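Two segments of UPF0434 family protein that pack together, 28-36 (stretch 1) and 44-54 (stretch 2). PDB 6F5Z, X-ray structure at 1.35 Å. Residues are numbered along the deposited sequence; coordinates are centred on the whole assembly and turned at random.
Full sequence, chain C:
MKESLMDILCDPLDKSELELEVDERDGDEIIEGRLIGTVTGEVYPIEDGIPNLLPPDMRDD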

ATOM      1  N   ASP C  28     -36.259  -4.228   4.219  1.00 17.05           N
ATOM      2  CA  ASP C  28     -35.352  -3.227   3.656  1.00 16.31           C
ATOM      3  C   ASP C  28     -35.061  -3.500   2.194  1.00 18.20           C
ATOM      4  O   ASP C  28     -34.672  -2.591   1.468  1.00 19.24           O
ATOM      5  CB  ASP C  28     -34.024  -3.234   4.439  1.00 17.72           C
ATOM      6  CG  ASP C  28     -33.084  -2.041   4.295  1.00 25.02           C
ATOM      7  OD1 ASP C  28     -33.536  -0.969   3.825  1.00 25.33           O
ATOM      8  OD2 ASP C  28     -31.936  -2.143   4.780  1.00 25.44           O
ATOM      9  N   GLU C  29     -35.233  -4.748   1.761  1.00 16.30           N
ATOM     10  CA  GLU C  29     -34.918  -5.123   0.383  1.00 16.72           C
ATOM     11  C   GLU C  29     -35.909  -4.560  -0.647  1.00 17.75           C
ATOM     12  O   GLU C  29     -37.077  -4.905  -0.610  1.00 17.75           O
ATOM     13  CB  GLU C  29     -34.837  -6.666   0.270  1.00 17.92           C
ATOM     14  CG  GLU C  29     -34.404  -7.157  -1.107  1.00 22.40           C
ATOM     15  CD  GLU C  29     -33.001  -6.777  -1.539  1.00 33.08           C
ATOM     16  OE1 GLU C  29     -32.195  -6.339  -0.685  1.00 30.58           O
ATOM     17  OE2 GLU C  29     -32.694  -6.965  -2.737  1.00 29.57           O
ATOM     18  N   ILE C  30     -35.445  -3.712  -1.577  1.00 14.49           N
ATOM     19  CA  ILE C  30     -36.270  -3.235  -2.682  1.00 13.77           C
ATOM     20  C   ILE C  30     -36.067  -4.201  -3.843  1.00 15.90           C
ATOM     21  O   ILE C  30     -34.938  -4.344  -4.335  1.00 15.76           O
ATOM     22  CB  ILE C  30     -35.894  -1.800  -3.089  1.00 16.54           C
ATOM     23  CG1 ILE C  30     -35.947  -0.829  -1.889  1.00 17.49           C
ATOM     24  CG2 ILE C  30     -36.825  -1.316  -4.218  1.00 17.15           C
ATOM     25  CD1 ILE C  30     -37.285  -0.867  -1.081  1.00 18.82           C
ATOM     26  N   ILE C  31     -37.158  -4.835  -4.309  1.00 15.23           N
ATOM     27  CA  ILE C  31     -37.084  -5.868  -5.349  1.00 15.86           C
ATOM     28  C   ILE C  31     -37.485  -5.289  -6.691  1.00 17.07           C
ATOM     29  O   ILE C  31     -36.791  -5.543  -7.682  1.00 17.76           O
ATOM     30  CB  ILE C  31     -37.966  -7.085  -4.970  1.00 18.09           C
ATOM     31  CG1 ILE C  31     -37.576  -7.633  -3.572  1.00 17.49           C
ATOM     32  CG2 ILE C  31     -37.903  -8.170  -6.055  1.00 19.04           C
ATOM     33  CD1 ILE C  31     -38.593  -8.511  -2.923  1.00 25.50           C
ATOM     34  N   GLU C  32     -38.588  -4.505  -6.739  1.00 14.77           N
ATOM     35  CA  GLU C  32     -39.025  -3.886  -7.976  1.00 14.03           C
ATOM     36  C   GLU C  32     -39.302  -2.425  -7.699  1.00 16.48           C
ATOM     37  O   GLU C  32     -39.838  -2.107  -6.646  1.00 15.95           O
ATOM     38  CB  GLU C  32     -40.300  -4.551  -8.518  1.00 15.25           C
ATOM     39  CG  GLU C  32     -40.124  -6.010  -8.869  1.00 16.44           C
ATOM     40  CD  GLU C  32     -39.111  -6.338  -9.956  1.00 20.22           C
ATOM     41  OE1 GLU C  32     -38.894  -5.472 -10.843  1.00 18.90           O
ATOM     42  OE2 GLU C  32     -38.669  -7.512 -10.009  1.00 19.64           O
ATOM     43  N   GLY C  33     -38.944  -1.563  -8.644  1.00 15.90           N
ATOM     44  CA  GLY C  33     -39.141  -0.142  -8.456  1.00 15.74           C
ATOM     45  C   GLY C  33     -38.264   0.624  -9.414  1.00 16.78           C
ATOM     46  O   GLY C  33     -37.854   0.084 -10.445  1.00 16.92           O
ATOM     47  N   ARG C  34     -38.021   1.879  -9.083  1.00 15.00           N
ATOM     48  CA  ARG C  34     -37.174   2.681  -9.939  1.00 15.30           C
ATOM     49  C   ARG C  34     -36.599   3.837  -9.147  1.00 15.62           C
ATOM     50  O   ARG C  34     -37.164   4.254  -8.137  1.00 16.15           O
ATOM     51  CB  ARG C  34     -37.937   3.180 -11.185  1.00 19.13           C
ATOM     52  CG  ARG C  34     -39.116   4.073 -10.846  1.00 22.98           C
ATOM     53  CD  ARG C  34     -40.227   4.055 -11.921  1.00 24.64           C
ATOM     54  NE  ARG C  34     -40.617   2.679 -12.211  1.00 24.38           N
ATOM     55  CZ  ARG C  34     -41.428   1.945 -11.441  1.00 26.21           C
ATOM     56  NH1 ARG C  34     -42.054   2.497 -10.406  1.00 21.63           N
ATOM     57  NH2 ARG C  34     -41.638   0.670 -11.721  1.00 27.11           N
ATOM     58  N   LEU C  35     -35.477   4.360  -9.634  1.00 15.08           N
ATOM     59  CA  LEU C  35     -34.802   5.519  -9.092  1.00 15.71           C
ATOM     60  C   LEU C  35     -34.922   6.592 -10.164  1.00 16.21           C
ATOM     61  O   LEU C  35     -34.551   6.340 -11.312  1.00 17.87           O
ATOM     62  CB  LEU C  35     -33.313   5.159  -8.832  1.00 15.84           C
ATOM     63  CG  LEU C  35     -33.150   4.287  -7.594  1.00 17.28           C
ATOM     64  CD1 LEU C  35     -31.783   3.549  -7.605  1.00 18.37           C
ATOM     65  CD2 LEU C  35     -33.265   5.115  -6.309  1.00 16.28           C
ATOM     66  N   ILE C  36     -35.507   7.733  -9.825  1.00 15.76           N
ATOM     67  CA  ILE C  36     -35.768   8.772 -10.816  1.00 16.38           C
ATOM     68  C   ILE C  36     -34.945  10.003 -10.554  1.00 18.02           C
ATOM     69  O   ILE C  36     -34.954  10.520  -9.445  1.00 18.04           O
ATOM     70  CB  ILE C  36     -37.282   9.106 -10.833  1.00 19.89           C
ATOM     71  CG1 ILE C  36     -38.135   7.846 -11.101  1.00 20.43           C
ATOM     72  CG2 ILE C  36     -37.571  10.195 -11.897  1.00 20.54           C
ATOM     73  CD1 ILE C  36     -39.637   8.029 -10.929  1.00 28.72           C
ATOM     74  N   TYR C  44     -34.170   5.014 -13.738  1.00 16.19           N
ATOM     75  CA  TYR C  44     -33.208   3.912 -13.568  1.00 16.18           C
ATOM     76  C   TYR C  44     -33.976   2.774 -12.903  1.00 16.65           C
ATOM     77  O   TYR C  44     -34.333   2.877 -11.719  1.00 17.98           O
ATOM     78  CB  TYR C  44     -32.023   4.394 -12.733  1.00 16.44           C
ATOM     79  CG  TYR C  44     -31.324   5.553 -13.417  1.00 15.40           C
ATOM     80  CD1 TYR C  44     -30.476   5.337 -14.502  1.00 17.67           C
ATOM     81  CD2 TYR C  44     -31.486   6.862 -12.964  1.00 16.48           C
ATOM     82  CE1 TYR C  44     -29.836   6.392 -15.142  1.00 16.44           C
ATOM     83  CE2 TYR C  44     -30.821   7.927 -13.580  1.00 16.89           C
ATOM     84  CZ  TYR C  44     -29.999   7.683 -14.673  1.00 17.76           C
ATOM     85  OH  TYR C  44     -29.323   8.693 -15.341  1.00 18.65           O
ATOM     86  N   PRO C  45     -34.293   1.698 -13.642  1.00 15.34           N
ATOM     87  CA  PRO C  45     -35.144   0.654 -13.048  1.00 15.29           C
ATOM     88  C   PRO C  45     -34.423  -0.207 -12.044  1.00 18.01           C
ATOM     89  O   PRO C  45     -33.230  -0.454 -12.193  1.00 16.92           O
ATOM     90  CB  PRO C  45     -35.580  -0.168 -14.258  1.00 17.28           C
ATOM     91  CG  PRO C  45     -34.395  -0.062 -15.211  1.00 19.55           C
ATOM     92  CD  PRO C  45     -33.894   1.371 -15.025  1.00 15.69           C
ATOM     93  N   ILE C  46     -35.165  -0.727 -11.063  1.00 15.23           N
ATOM     94  CA  ILE C  46     -34.645  -1.711 -10.107  1.00 13.95           C
ATOM     95  C   ILE C  46     -35.383  -2.976 -10.478  1.00 17.33           C
ATOM     96  O   ILE C  46     -36.626  -3.000 -10.428  1.00 16.75           O
ATOM     97  CB  ILE C  46     -34.954  -1.315  -8.663  1.00 15.56           C
ATOM     98  CG1 ILE C  46     -34.298   0.045  -8.321  1.00 14.81           C
ATOM     99  CG2 ILE C  46     -34.535  -2.422  -7.708  1.00 16.54           C
ATOM    100  CD1 ILE C  46     -34.784   0.709  -6.974  1.00 18.04           C
ATOM    101  N   GLU C  47     -34.631  -3.987 -10.934  1.00 15.77           N
ATOM    102  CA  GLU C  47     -35.192  -5.191 -11.503  1.00 15.30           C
ATOM    103  C   GLU C  47     -34.691  -6.354 -10.731  1.00 18.45           C
ATOM    104  O   GLU C  47     -33.482  -6.586 -10.702  1.00 17.57           O
ATOM    105  CB  GLU C  47     -34.773  -5.310 -12.982  1.00 17.99           C
ATOM    106  CG  GLU C  47     -35.175  -4.091 -13.792  1.00 20.50           C
ATOM    107  CD  GLU C  47     -34.532  -4.022 -15.161  1.00 31.57           C
ATOM    108  OE1 GLU C  47     -33.364  -4.438 -15.327  1.00 25.41           O
ATOM    109  OE2 GLU C  47     -35.239  -3.599 -16.096  1.00 37.79           O
ATOM    110  N   ASP C  48     -35.606  -7.059 -10.054  1.00 18.66           N
ATOM    111  CA  ASP C  48     -35.239  -8.189  -9.191  1.00 17.52           C
ATOM    112  C   ASP C  48     -34.087  -7.791  -8.236  1.00 18.73           C
ATOM    113  O   ASP C  48     -33.069  -8.517  -8.082  1.00 18.55           O
ATOM    114  CB  ASP C  48     -34.868  -9.462  -9.997  1.00 18.77           C
ATOM    115  CG  ASP C  48     -34.839 -10.717  -9.142  1.00 27.72           C
ATOM    116  OD1 ASP C  48     -35.541 -10.745  -8.108  1.00 27.69           O
ATOM    117  OD2 ASP C  48     -34.013 -11.629  -9.443  1.00 33.40           O
ATOM    118  N   GLY C  49     -34.212  -6.592  -7.672  1.00 15.85           N
ATOM    119  CA  GLY C  49     -33.270  -6.084  -6.681  1.00 16.32           C
ATOM    120  C   GLY C  49     -32.016  -5.413  -7.217  1.00 16.05           C
ATOM    121  O   GLY C  49     -31.204  -4.891  -6.433  1.00 16.74           O
ATOM    122  N   ILE C  50     -31.842  -5.412  -8.552  1.00 14.40           N
ATOM    123  CA  ILE C  50     -30.650  -4.824  -9.137  1.00 14.57           C
ATOM    124  C   ILE C  50     -30.996  -3.524  -9.865  1.00 15.48           C
ATOM    125  O   ILE C  50     -31.670  -3.550 -10.917  1.00 15.32           O
ATOM    126  CB  ILE C  50     -29.957  -5.824 -10.105  1.00 17.61           C
ATOM    127  CG1 ILE C  50     -29.485  -7.095  -9.294  1.00 19.95           C
ATOM    128  CG2 ILE C  50     -28.761  -5.118 -10.808  1.00 18.08           C
ATOM    129  CD1 ILE C  50     -28.872  -8.184 -10.149  1.00 24.27           C
ATOM    130  N   PRO C  51     -30.489  -2.374  -9.364  1.00 14.52           N
ATOM    131  CA  PRO C  51     -30.689  -1.123 -10.079  1.00 13.51           C
ATOM    132  C   PRO C  51     -29.839  -1.105 -11.346  1.00 16.98           C
ATOM    133  O   PRO C  51     -28.653  -1.508 -11.306  1.00 16.55           O
ATOM    134  CB  PRO C  51     -30.187  -0.053  -9.109  1.00 16.38           C
ATOM    135  CG  PRO C  51     -30.080  -0.746  -7.791  1.00 18.62           C
ATOM    136  CD  PRO C  51     -29.767  -2.159  -8.097  1.00 16.35           C
ATOM    137  N   ASN C  52     -30.413  -0.602 -12.447  1.00 15.42           N
ATOM    138  CA  ASN C  52     -29.652  -0.424 -13.668  1.00 15.10           C
ATOM    139  C   ASN C  52     -29.398   1.068 -13.764  1.00 16.01           C
ATOM    140  O   ASN C  52     -30.269   1.838 -14.198  1.00 16.36           O
ATOM    141  CB  ASN C  52     -30.369  -0.978 -14.896  1.00 15.22           C
ATOM    142  CG  ASN C  52     -29.460  -0.915 -16.098  1.00 17.29           C
ATOM    143  OD1 ASN C  52     -28.588  -0.044 -16.214  1.00 16.46           O
ATOM    144  ND2 ASN C  52     -29.677  -1.805 -17.049  1.00 19.20           N
ATOM    145  N   LEU C  53     -28.187   1.479 -13.319  1.00 15.02           N
ATOM    146  CA  LEU C  53     -27.768   2.862 -13.250  1.00 15.61           C
ATOM    147  C   LEU C  53     -26.812   3.221 -14.390  1.00 18.28           C
ATOM    148  O   LEU C  53     -26.004   4.153 -14.241  1.00 17.55           O
ATOM    149  CB  LEU C  53     -27.205   3.224 -11.866  1.00 16.23           C
ATOM    150  CG  LEU C  53     -28.290   3.329 -10.792  1.00 17.13           C
ATOM    151  CD1 LEU C  53     -27.745   3.048  -9.413  1.00 17.58           C
ATOM    152  CD2 LEU C  53     -28.913   4.696 -10.792  1.00 18.38           C
ATOM    153  N   LEU C  54     -26.932   2.504 -15.525  1.00 15.73           N
ATOM    154  CA  LEU C  54     -26.197   2.907 -16.713  1.00 16.35           C
ATOM    155  C   LEU C  54     -26.821   4.206 -17.201  1.00 21.17           C
ATOM    156  O   LEU C  54     -28.054   4.351 -17.170  1.00 21.02           O
ATOM    157  CB  LEU C  54     -26.335   1.888 -17.852  1.00 17.88           C
ATOM    158  CG  LEU C  54     -25.571   0.606 -17.705  1.00 18.96           C
ATOM    159  CD1 LEU C  54     -26.013  -0.350 -18.757  1.00 19.46           C
ATOM    160  CD2 LEU C  54     -24.054   0.854 -17.842  1.00 18.11           C
TER
HETATM  161  O   HOH W   1     -30.110  -7.391  -4.329  1.00 28.63           O
HETATM  162  O   HOH W   2     -39.014  -2.896 -11.662  1.00 22.88           O

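The strand through G33, R34 and L35 runs antiparallel to strand 44-47, and two pairs of backbone hydrogen bonds set the register: L35 N to Y44 O and Y44 N to L35 O, both 2.8 Å, then I46 N to G33 O at 2.9 Å and the longer G33 N to I46 O at 3.3 Å. R34 and P45 lie between these pairs, with CA atoms 4.2 Å apart and side chains on the sheet face opposite L35, Y44 and I46.

On the latter face, I46 (chi1 m, chi2 t) extends its CD1 to 4.0 Å from L35 CG and 4.0 Å from I30 CG2, so one methyl bridges residues before and after the corner at E32. L35, also m,t, sets its CB 4.2 Å from Y44 CB and carries CD1 to 4.2 Å from P51 CB. Y44 (chi1 m, chi2 -77°) presents its ring edge to L35 O. R34 takes chi1 p; its guanidinium leads away to partners elsewhere in the structure.

At the corner, the type I' turn from E47 to I50 directs two backbone amides at stretch 1: G49 N donates to I31 O (2.8 Å) and D48 N to E32 OE2 (3.1 Å). The CA-to-CB bond of E32 points away, yet chi1 and chi2, both m, fold the carboxylate back to reach that amide. Water 2 lies 2.7 Å from both E32 OE1 and I46 O, placed to donate to either, with more acceptors in reach than it has protons.

G49 has phi 85°, a value that favours glycine, and its CA approaches I30 O at 3.4 Å in a CA-H...O contact. An ideal CB there would come within a tight 3.1 Å of E29 OE2. E29 (chi1 t, chi2 p) brings that oxygen 4.1 Å from G49 CA, and water 1 can donate to E29 OE2 (3.1 Å) and, weakly, to G49 O (3.4 Å), though acceptors elsewhere compete.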